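Local coordinates for protein endonuclease NucS (Thermococcus kodakarensis KOD1, PDB 5GKE) that acts as a mismatch restriction endonuclease that binds double-stranded DNA as a two-chain assembly, and is predicted to cleave the single-stranded ends of branched DNA, at residues E132-F140 with F150-A158; S2-P12 with V112-E121. The protein carries 1 engineered substitution. All blocks are in the same frame, centred on the assembly; numbering follows the deposited sequence.

How the contacts relate
The two contacts lie in different domains of one chain and do not touch. Their centres are about 48 Å apart, and their nearest atoms about 25 Å. Contact 2 belongs to the N-terminal PH-like domain, where segment 112-121 pairs with the start of the chain. Contact 1 follows it in sequence and belongs to the C-terminal nuclease domain. Contact 1 lies at the magnesium site, probably the active site: the nearest atom of the Glu132 side chain is about 4 Å from a magnesium ion, and its backbone N binds a DNA phosphate. Contact 2 stays about 16 Å from the nucleic acid at its nearest atom. It lies instead against the second subunit, which contact 1 does not touch.

Contact 1: E132-F140 with F150-A158; sequences EAEMAELIF and FKPLFREKA. With nucleotides of chain C.
Phe150 meets the helix through the edge of its ring, where CE2 lies 4.0 Å from Ile139 CG2. Val176 of strand 175-180 also packs on this ring. Pro152 comes next and lies over the Phe140 ring, with its CB 4.0 Å from the ring centroid and close to the normal, a CH-pi contact. The chain then passes the rim of the same ring. The carbonyl O of Phe154 sits near the ring plane, 3.7 Å from Phe140 CZ. Here Leu153 and Phe154 together stand opposite the single residue Leu167 of strand 163-169, a classic beta bulge. Arg155 closes over the opposite face of Phe140. Arg155 CZ is 4.7 Å from the Phe140 centroid, and the guanidinium lies nearly flat on the ring, 15° between planes. This is a cation-pi stack, so proline and arginine sandwich the phenylalanine. The arginine chain folds at chi3, nearly eclipsed at 13°, and this lays the guanidinium over the ring. Arg155 NH1 reaches Glu137 CG at 3.4 Å, but Glu137 OE2 stays too far for a salt bridge. Arg155 CD also rests on Ala136 CB. Glu156 OE2 comes 4.4 Å from Glu132 OE1. At this helix end, near the magnesium site that includes Glu179 and Gln192, Glu132 N donates a nearly straight bond of 3.0 Å to OP1 of DA7 of chain C. Glu132 OE2 lies 3.3 Å from C5' of DC6 of chain C. The helix packs against the mixed sheet as the first helix of the alpha-beta-beta-beta-alpha-beta core of PD-(D/E)XK nucleases.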
loop_
_atom_site.group_PDB
_atom_site.type_symbol
_atom_site.label_atom_id
_atom_site.label_comp_id
_atom_site.label_asym_id
_atom_site.label_seq_id
_atom_site.Cartn_x
_atom_site.Cartn_y
_atom_site.Cartn_z
ATOM N N GLU A 132 6.969 -14.594 1.990
ATOM C CA GLU A 132 8.391 -14.728 1.643
ATOM C C GLU A 132 9.157 -15.327 2.809
ATOM O O GLU A 132 10.078 -16.119 2.609
ATOM C CB GLU A 132 9.044 -13.389 1.239
ATOM C CG GLU A 132 10.536 -13.585 0.833
ATOM C CD GLU A 132 11.324 -12.291 0.528
ATOM O OE1 GLU A 132 12.431 -12.118 1.106
ATOM O OE2 GLU A 132 10.876 -11.473 -0.320
ATOM N N ALA A 133 8.782 -14.951 4.027
ATOM C CA ALA A 133 9.419 -15.519 5.211
ATOM C C ALA A 133 9.342 -17.052 5.183
ATOM O O ALA A 133 10.294 -17.745 5.527
ATOM C CB ALA A 133 8.780 -14.981 6.455
ATOM N N GLU A 134 8.215 -17.576 4.730
ATOM C CA GLU A 134 8.050 -19.014 4.689
ATOM C C GLU A 134 8.854 -19.677 3.578
ATOM O O GLU A 134 9.272 -20.822 3.718
ATOM C CB GLU A 134 6.579 -19.351 4.551
ATOM C CG GLU A 134 5.832 -19.050 5.826
ATOM C CD GLU A 134 4.353 -19.056 5.609
ATOM O OE1 GLU A 134 3.704 -20.051 5.995
ATOM O OE2 GLU A 134 3.850 -18.070 5.028
ATOM N N MET A 135 9.063 -18.970 2.470
ATOM C CA MET A 135 9.974 -19.468 1.447
ATOM C C MET A 135 11.352 -19.678 2.075
ATOM O O MET A 135 12.008 -20.707 1.872
ATOM C CB MET A 135 10.086 -18.489 0.279
ATOM C CG MET A 135 8.831 -18.293 -0.535
ATOM S SD MET A 135 9.142 -17.224 -1.959
ATOM C CE MET A 135 10.248 -18.240 -2.932
ATOM N N ALA A 136 11.772 -18.675 2.840
ATOM C CA ALA A 136 13.055 -18.687 3.510
ATOM C C ALA A 136 13.156 -19.911 4.428
ATOM O O ALA A 136 14.082 -20.716 4.285
ATOM C CB ALA A 136 13.261 -17.371 4.288
ATOM N N GLU A 137 12.190 -20.055 5.338
ATOM C CA GLU A 137 12.118 -21.204 6.253
ATOM C C GLU A 137 12.146 -22.550 5.532
ATOM O O GLU A 137 12.788 -23.491 5.982
ATOM C CB GLU A 137 10.862 -21.114 7.131
ATOM C CG GLU A 137 10.938 -19.977 8.160
ATOM C CD GLU A 137 9.625 -19.694 8.862
ATOM O OE1 GLU A 137 8.738 -20.576 8.867
ATOM O OE2 GLU A 137 9.480 -18.574 9.405
ATOM N N LEU A 138 11.466 -22.635 4.404
ATOM C CA LEU A 138 11.516 -23.845 3.609
ATOM C C LEU A 138 12.947 -24.111 3.183
ATOM O O LEU A 138 13.438 -25.230 3.280
ATOM C CB LEU A 138 10.612 -23.724 2.384
ATOM C CG LEU A 138 10.644 -24.908 1.423
ATOM C CD1 LEU A 138 10.424 -26.190 2.177
ATOM C CD2 LEU A 138 9.575 -24.743 0.381
ATOM N N ILE A 139 13.617 -23.063 2.726
ATOM C CA ILE A 139 14.939 -23.218 2.154
ATOM C C ILE A 139 15.961 -23.619 3.220
ATOM O O ILE A 139 16.889 -24.365 2.943
ATOM C CB ILE A 139 15.357 -21.935 1.424
ATOM C CG1 ILE A 139 14.471 -21.766 0.184
ATOM C CG2 ILE A 139 16.811 -22.004 1.008
ATOM C CD1 ILE A 139 14.691 -20.492 -0.606
ATOM N N PHE A 140 15.771 -23.172 4.452
ATOM C CA PHE A 140 16.649 -23.622 5.524
ATOM C C PHE A 140 16.344 -25.079 5.923
ATOM O O PHE A 140 17.261 -25.873 6.118
ATOM C CB PHE A 140 16.551 -22.676 6.725
ATOM C CG PHE A 140 17.458 -21.480 6.613
ATOM C CD1 PHE A 140 17.143 -20.436 5.761
ATOM C CD2 PHE A 140 18.645 -21.418 7.332
ATOM C CE1 PHE A 140 17.993 -19.342 5.628
ATOM C CE2 PHE A 140 19.490 -20.332 7.205
ATOM C CZ PHE A 140 19.162 -19.291 6.350
ATOM N N PHE A 150 23.859 -27.228 -1.361
ATOM C CA PHE A 150 23.670 -25.827 -1.016
ATOM C C PHE A 150 23.531 -25.682 0.487
ATOM O O PHE A 150 22.671 -26.303 1.107
ATOM C CB PHE A 150 22.450 -25.216 -1.712
ATOM C CG PHE A 150 22.107 -23.843 -1.204
ATOM C CD1 PHE A 150 22.952 -22.768 -1.452
ATOM C CD2 PHE A 150 20.962 -23.629 -0.451
ATOM C CE1 PHE A 150 22.652 -21.500 -0.968
ATOM C CE2 PHE A 150 20.656 -22.361 0.039
ATOM C CZ PHE A 150 21.501 -21.296 -0.227
ATOM N N LYS A 151 24.398 -24.864 1.068
ATOM C CA LYS A 151 24.406 -24.652 2.500
ATOM C C LYS A 151 24.044 -23.206 2.815
ATOM O O LYS A 151 24.857 -22.298 2.626
ATOM C CB LYS A 151 25.783 -25.018 3.071
ATOM C CG LYS A 151 25.845 -25.148 4.585
ATOM C CD LYS A 151 27.015 -26.035 5.007
ATOM C CE LYS A 151 27.133 -26.166 6.530
ATOM N NZ LYS A 151 28.011 -25.129 7.166
ATOM N N PRO A 152 22.810 -22.991 3.296
ATOM C CA PRO A 152 22.336 -21.674 3.733
ATOM C C PRO A 152 22.908 -21.282 5.092
ATOM O O PRO A 152 22.982 -22.130 5.980
ATOM C CB PRO A 152 20.821 -21.857 3.805
ATOM C CG PRO A 152 20.641 -23.296 4.101
ATOM C CD PRO A 152 21.759 -24.016 3.395
ATOM N N LEU A 153 23.265 -20.011 5.254
ATOM C CA LEU A 153 23.982 -19.522 6.439
ATOM C C LEU A 153 23.250 -18.375 7.104
ATOM O O LEU A 153 23.100 -18.359 8.314
ATOM C CB LEU A 153 25.407 -19.100 6.093
ATOM C CG LEU A 153 26.242 -20.192 5.426
ATOM C CD1 LEU A 153 27.614 -19.665 5.061
ATOM C CD2 LEU A 153 26.342 -21.409 6.323
ATOM N N PHE A 154 22.915 -17.343 6.340
ATOM C CA PHE A 154 22.238 -16.198 6.926
ATOM C C PHE A 154 20.898 -15.906 6.260
ATOM O O PHE A 154 20.698 -16.191 5.082
ATOM C CB PHE A 154 23.114 -14.943 6.847
ATOM C CG PHE A 154 24.554 -15.163 7.223
ATOM C CD1 PHE A 154 25.457 -15.670 6.301
ATOM C CD2 PHE A 154 25.018 -14.814 8.481
ATOM C CE1 PHE A 154 26.793 -15.856 6.640
ATOM C CE2 PHE A 154 26.352 -14.997 8.826
ATOM C CZ PHE A 154 27.241 -15.516 7.906
ATOM N N ARG A 155 20.000 -15.319 7.046
ATOM C CA ARG A 155 18.711 -14.836 6.593
ATOM C C ARG A 155 18.574 -13.362 7.008
ATOM O O ARG A 155 18.867 -13.012 8.149
ATOM C CB ARG A 155 17.591 -15.700 7.187
ATOM C CG ARG A 155 16.178 -15.175 6.988
ATOM C CD ARG A 155 15.137 -16.095 7.646
ATOM N NE ARG A 155 15.744 -17.073 8.558
ATOM C CZ ARG A 155 15.096 -18.105 9.100
ATOM N NH1 ARG A 155 13.811 -18.296 8.833
ATOM N NH2 ARG A 155 15.728 -18.942 9.915
ATOM N N GLU A 156 18.136 -12.509 6.086
ATOM C CA GLU A 156 18.047 -11.061 6.321
ATOM C C GLU A 156 19.363 -10.494 6.840
ATOM O O GLU A 156 19.395 -9.816 7.864
ATOM C CB GLU A 156 16.921 -10.721 7.299
ATOM C CG GLU A 156 15.517 -11.114 6.825
ATOM C CD GLU A 156 15.014 -10.251 5.676
ATOM O OE1 GLU A 156 14.784 -9.038 5.889
ATOM O OE2 GLU A 156 14.828 -10.795 4.565
ATOM N N LYS A 157 20.437 -10.787 6.117
ATOM C CA LYS A 157 21.793 -10.401 6.490
ATOM C C LYS A 157 22.198 -9.061 5.902
ATOM O O LYS A 157 22.318 -8.917 4.680
ATOM C CB LYS A 157 22.801 -11.466 6.025
ATOM C CG LYS A 157 24.244 -11.209 6.472
ATOM C CD LYS A 157 24.346 -11.295 7.989
ATOM C CE LYS A 157 25.712 -10.913 8.498
ATOM N NZ LYS A 157 25.948 -9.427 8.586
ATOM N N ALA A 158 22.451 -8.090 6.767
ATOM C CA ALA A 158 22.992 -6.847 6.275
ATOM C C ALA A 158 24.406 -7.119 5.781
ATOM O O ALA A 158 25.262 -7.590 6.522
ATOM C CB ALA A 158 22.985 -5.785 7.356
ATOM P P DC C 6 12.154 -7.172 -0.624
ATOM O OP1 DC C 6 12.593 -8.447 -1.235
ATOM O OP2 DC C 6 11.853 -6.023 -1.502
ATOM O "O5'" DC C 6 10.862 -7.513 0.243
ATOM C "C5'" DC C 6 10.956 -8.514 1.246
ATOM C "C4'" DC C 6 9.674 -8.616 2.040
ATOM O "O4'" DC C 6 9.323 -7.317 2.575
ATOM C "C3'" DC C 6 8.458 -9.076 1.254
ATOM O "O3'" DC C 6 7.606 -9.798 2.126
ATOM C "C2'" DC C 6 7.833 -7.755 0.820
ATOM C "C1'" DC C 6 8.068 -6.913 2.063
ATOM N N1 DC C 6 8.123 -5.436 1.827
ATOM C C2 DC C 6 7.241 -4.596 2.510
ATOM O O2 DC C 6 6.403 -5.094 3.268
ATOM N N3 DC C 6 7.317 -3.257 2.311
ATOM C C4 DC C 6 8.243 -2.756 1.478
ATOM N N4 DC C 6 8.282 -1.428 1.310
ATOM C C5 DC C 6 9.158 -3.597 0.779
ATOM C C6 DC C 6 9.068 -4.917 0.986
ATOM P P DA C 7 6.440 -10.728 1.542
ATOM O OP1 DA C 7 6.157 -11.739 2.584
ATOM O OP2 DA C 7 6.830 -11.155 0.178
ATOM O "O5'" DA C 7 5.206 -9.726 1.400
ATOM C "C5'" DA C 7 4.772 -8.963 2.526
ATOM C "C4'" DA C 7 3.452 -8.277 2.236
ATOM O "O4'" DA C 7 3.682 -6.881 1.913
ATOM C "C3'" DA C 7 2.664 -8.868 1.065
ATOM O "O3'" DA C 7 1.268 -8.870 1.361
ATOM C "C2'" DA C 7 2.997 -7.911 -0.090
ATOM C "C1'" DA C 7 3.139 -6.577 0.641
ATOM N N9 DA C 7 4.054 -5.638 -0.005
ATOM C C8 DA C 7 5.151 -5.948 -0.765
ATOM N N7 DA C 7 5.816 -4.903 -1.194
ATOM C C5 DA C 7 5.120 -3.829 -0.666
ATOM C C6 DA C 7 5.323 -2.435 -0.753
ATOM N N6 DA C 7 6.340 -1.880 -1.432
ATOM N N1 DA C 7 4.441 -1.632 -0.109
ATOM C C2 DA C 7 3.429 -2.197 0.572
ATOM N N3 DA C 7 3.138 -3.493 0.726
ATOM C C4 DA C 7 4.032 -4.263 0.078
#

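Contact 2: S2-P12 with V112-E121; sequences SKDKVTVITSP and VYMVSVFRAE
Arg119 reaches back along the N-terminal segment from the end of strand 114-118. Its backbone N bonds to Lys5 O at 2.7 Å. CG stands opposite the carbonyl carbon (chi1 -37°) and the chain is extended from CG to NE, which carries it along Lys5 O and Asp4 O. CB and CG pass the first carbonyl, and Arg119 CD lies 3.1 Å from Asp4 O. NE forms a salt bridge with Glu27 of helix 14-27. Arg119 NH1 bonds to Thr7 OG1 at 2.8 Å, nearly straight and in the guanidinium plane. Its bond to Asp4 O is bent, 34° out of that plane. The Thr7 and Glu27 bonds fix the rotation of the group, and one face rests on Val117 CG1. Ser2 O lies over the other, less certainly, as Ser2 is poorly ordered. Beyond it, strands 6-10 and 114-118 form an antiparallel ladder in the sheet of the PH-like domain. Ile9, Val115 and Val117 face Leu20 of helix 14-27. On the other face, Val6 CG2 meets Phe118 CD1 at 3.7 Å, and Val8 CG1 lies 3.9 Å from Met114 SD. The Phe118 ring stacks on Phe34 of the second subunit. Glu121 OE1 receives Lys5 NZ at 3.1 Å on its anti lone pair, a salt bridge.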
loop_
_atom_site.group_PDB
_atom_site.type_symbol
_atom_site.label_atom_id
_atom_site.label_comp_id
_atom_site.label_asym_id
_atom_site.label_seq_id
_atom_site.Cartn_x
_atom_site.Cartn_y
_atom_site.Cartn_z
ATOM N N SER A 2 -23.811 4.085 28.598
ATOM C CA SER A 2 -23.271 3.718 27.291
ATOM C C SER A 2 -22.540 2.363 27.322
ATOM O O SER A 2 -21.344 2.276 27.033
ATOM C CB SER A 2 -22.358 4.845 26.775
ATOM O OG SER A 2 -21.316 5.143 27.689
ATOM N N LYS A 3 -23.280 1.317 27.690
ATOM C CA LYS A 3 -22.751 -0.047 27.772
ATOM C C LYS A 3 -23.059 -0.921 26.552
ATOM O O LYS A 3 -22.623 -2.072 26.492
ATOM C CB LYS A 3 -23.291 -0.738 29.029
ATOM C CG LYS A 3 -23.840 0.226 30.066
ATOM C CD LYS A 3 -24.816 -0.461 31.001
ATOM C CE LYS A 3 -25.558 0.561 31.841
ATOM N NZ LYS A 3 -26.816 -0.003 32.382
ATOM N N ASP A 4 -23.821 -0.396 25.593
ATOM C CA ASP A 4 -24.112 -1.145 24.366
ATOM C C ASP A 4 -22.893 -1.162 23.456
ATOM O O ASP A 4 -22.135 -0.196 23.428
ATOM C CB ASP A 4 -25.300 -0.542 23.614
ATOM C CG ASP A 4 -26.627 -1.039 24.131
ATOM O OD1 ASP A 4 -26.628 -1.805 25.121
ATOM O OD2 ASP A 4 -27.666 -0.651 23.549
ATOM N N LYS A 5 -22.711 -2.249 22.708
ATOM C CA LYS A 5 -21.576 -2.354 21.808
ATOM C C LYS A 5 -21.675 -1.312 20.688
ATOM O O LYS A 5 -20.653 -0.754 20.270
ATOM C CB LYS A 5 -21.456 -3.768 21.243
ATOM C CG LYS A 5 -19.993 -4.217 21.105
ATOM C CD LYS A 5 -19.791 -5.728 21.109
ATOM C CE LYS A 5 -18.621 -6.087 22.013
ATOM N NZ LYS A 5 -18.367 -7.541 22.205
ATOM N N VAL A 6 -22.900 -0.998 20.261
ATOM C CA VAL A 6 -23.121 -0.055 19.165
ATOM C C VAL A 6 -24.123 1.041 19.509
ATOM O O VAL A 6 -25.157 0.786 20.096
ATOM C CB VAL A 6 -23.623 -0.788 17.873
ATOM C CG1 VAL A 6 -23.963 0.204 16.746
ATOM C CG2 VAL A 6 -22.602 -1.791 17.397
ATOM N N THR A 7 -23.810 2.264 19.104
ATOM C CA THR A 7 -24.721 3.387 19.220
ATOM C C THR A 7 -24.859 4.032 17.850
ATOM O O THR A 7 -23.873 4.277 17.189
ATOM C CB THR A 7 -24.203 4.426 20.229
ATOM O OG1 THR A 7 -23.684 3.765 21.386
ATOM C CG2 THR A 7 -25.298 5.364 20.630
ATOM N N VAL A 8 -26.077 4.297 17.411
ATOM C CA VAL A 8 -26.295 4.791 16.066
ATOM C C VAL A 8 -27.244 5.949 16.132
ATOM O O VAL A 8 -28.298 5.843 16.750
ATOM C CB VAL A 8 -26.905 3.713 15.126
ATOM C CG1 VAL A 8 -27.217 4.308 13.766
ATOM C CG2 VAL A 8 -25.982 2.546 14.970
ATOM N N ILE A 9 -26.886 7.056 15.505
ATOM C CA ILE A 9 -27.836 8.141 15.332
ATOM C C ILE A 9 -27.844 8.610 13.889
ATOM O O ILE A 9 -26.804 8.942 13.329
ATOM C CB ILE A 9 -27.511 9.334 16.224
ATOM C CG1 ILE A 9 -27.525 8.924 17.695
ATOM C CG2 ILE A 9 -28.506 10.461 15.981
ATOM C CD1 ILE A 9 -27.211 10.066 18.608
ATOM N N THR A 10 -29.027 8.647 13.296
ATOM C CA THR A 10 -29.190 9.160 11.951
ATOM C C THR A 10 -29.572 10.623 12.016
ATOM O O THR A 10 -30.219 11.058 12.968
ATOM C CB THR A 10 -30.245 8.362 11.167
ATOM O OG1 THR A 10 -31.461 8.296 11.929
ATOM C CG2 THR A 10 -29.734 6.942 10.914
ATOM N N SER A 11 -29.124 11.380 11.022
ATOM C CA SER A 11 -29.367 12.822 10.935
ATOM C C SER A 11 -29.128 13.548 12.252
ATOM O O SER A 11 -29.979 14.310 12.706
ATOM C CB SER A 11 -30.793 13.079 10.470
ATOM O OG SER A 11 -31.083 12.312 9.322
ATOM N N PRO A 12 -27.965 13.325 12.871
ATOM C CA PRO A 12 -27.851 13.848 14.233
ATOM C C PRO A 12 -27.819 15.377 14.307
ATOM O O PRO A 12 -27.452 16.066 13.350
ATOM C CB PRO A 12 -26.530 13.254 14.718
ATOM C CG PRO A 12 -25.721 13.097 13.465
ATOM C CD PRO A 12 -26.690 12.774 12.370
ATOM N N VAL A 112 -24.340 15.403 8.156
ATOM C CA VAL A 112 -24.016 14.089 8.674
ATOM C C VAL A 112 -25.250 13.185 8.627
ATOM O O VAL A 112 -26.203 13.390 9.366
ATOM C CB VAL A 112 -23.469 14.187 10.109
ATOM C CG1 VAL A 112 -23.257 12.796 10.698
ATOM C CG2 VAL A 112 -22.176 15.020 10.130
ATOM N N TYR A 113 -25.228 12.181 7.758
ATOM C CA TYR A 113 -26.372 11.276 7.616
ATOM C C TYR A 113 -26.422 10.257 8.740
ATOM O O TYR A 113 -27.491 9.836 9.176
ATOM C CB TYR A 113 -26.326 10.529 6.288
ATOM C CG TYR A 113 -26.110 11.389 5.067
ATOM C CD1 TYR A 113 -27.079 12.299 4.651
ATOM C CD2 TYR A 113 -24.949 11.266 4.304
ATOM C CE1 TYR A 113 -26.887 13.085 3.519
ATOM C CE2 TYR A 113 -24.756 12.045 3.173
ATOM C CZ TYR A 113 -25.727 12.948 2.785
ATOM O OH TYR A 113 -25.538 13.718 1.665
ATOM N N MET A 114 -25.260 9.819 9.184
ATOM C CA MET A 114 -25.218 8.898 10.304
ATOM C C MET A 114 -23.917 9.070 11.072
ATOM O O MET A 114 -22.881 9.388 10.486
ATOM C CB MET A 114 -25.371 7.452 9.819
ATOM C CG MET A 114 -25.587 6.451 10.940
ATOM S SD MET A 114 -25.253 4.754 10.430
ATOM C CE MET A 114 -23.468 4.727 10.684
ATOM N N VAL A 115 -23.983 8.871 12.381
ATOM C CA VAL A 115 -22.794 8.755 13.210
ATOM C C VAL A 115 -22.974 7.532 14.095
ATOM O O VAL A 115 -24.074 7.242 14.548
ATOM C CB VAL A 115 -22.547 10.026 14.062
ATOM C CG1 VAL A 115 -23.790 10.410 14.840
ATOM C CG2 VAL A 115 -21.388 9.812 15.008
ATOM N N SER A 116 -21.901 6.799 14.329
ATOM C CA SER A 116 -22.008 5.574 15.099
ATOM C C SER A 116 -20.767 5.326 15.921
ATOM O O SER A 116 -19.643 5.671 15.526
ATOM C CB SER A 116 -22.260 4.373 14.181
ATOM O OG SER A 116 -21.116 4.120 13.373
ATOM N N VAL A 117 -20.984 4.714 17.073
ATOM C CA VAL A 117 -19.899 4.356 17.953
ATOM C C VAL A 117 -19.921 2.858 18.112
ATOM O O VAL A 117 -20.936 2.279 18.499
ATOM C CB VAL A 117 -20.017 5.055 19.317
ATOM C CG1 VAL A 117 -19.008 4.496 20.296
ATOM C CG2 VAL A 117 -19.833 6.542 19.151
ATOM N N PHE A 118 -18.802 2.226 17.793
ATOM C CA PHE A 118 -18.728 0.784 17.820
ATOM C C PHE A 118 -17.651 0.390 18.812
ATOM O O PHE A 118 -16.465 0.560 18.550
ATOM C CB PHE A 118 -18.439 0.252 16.407
ATOM C CG PHE A 118 -18.316 -1.255 16.309
ATOM C CD1 PHE A 118 -18.880 -2.089 17.250
ATOM C CD2 PHE A 118 -17.627 -1.829 15.249
ATOM C CE1 PHE A 118 -18.754 -3.463 17.134
ATOM C CE2 PHE A 118 -17.505 -3.194 15.136
ATOM C CZ PHE A 118 -18.068 -4.011 16.073
ATOM N N ARG A 119 -18.054 -0.178 19.941
ATOM C CA ARG A 119 -17.060 -0.502 20.937
ATOM C C ARG A 119 -16.652 -1.913 20.629
ATOM O O ARG A 119 -17.212 -2.865 21.155
ATOM C CB ARG A 119 -17.647 -0.359 22.356
ATOM C CG ARG A 119 -18.618 0.825 22.454
ATOM C CD ARG A 119 -19.340 1.029 23.796
ATOM N NE ARG A 119 -19.684 2.449 23.952
ATOM C CZ ARG A 119 -20.691 3.074 23.336
ATOM N NH1 ARG A 119 -21.514 2.403 22.535
ATOM N NH2 ARG A 119 -20.891 4.379 23.531
ATOM N N ALA A 120 -15.576 -2.047 19.870
ATOM C CA ALA A 120 -15.301 -3.332 19.257
ATOM C C ALA A 120 -14.324 -4.066 20.118
ATOM O O ALA A 120 -13.402 -3.478 20.663
ATOM C CB ALA A 120 -14.771 -3.171 17.841
ATOM N N GLU A 121 -14.546 -5.359 20.255
ATOM C CA GLU A 121 -13.724 -6.179 21.111
ATOM C C GLU A 121 -13.067 -7.222 20.230
ATOM O O GLU A 121 -13.761 -7.969 19.550
ATOM C CB GLU A 121 -14.583 -6.810 22.199
ATOM C CG GLU A 121 -13.830 -7.435 23.350
ATOM C CD GLU A 121 -14.774 -7.934 24.439
ATOM O OE1 GLU A 121 -15.996 -8.038 24.175
ATOM O OE2 GLU A 121 -14.294 -8.217 25.559
#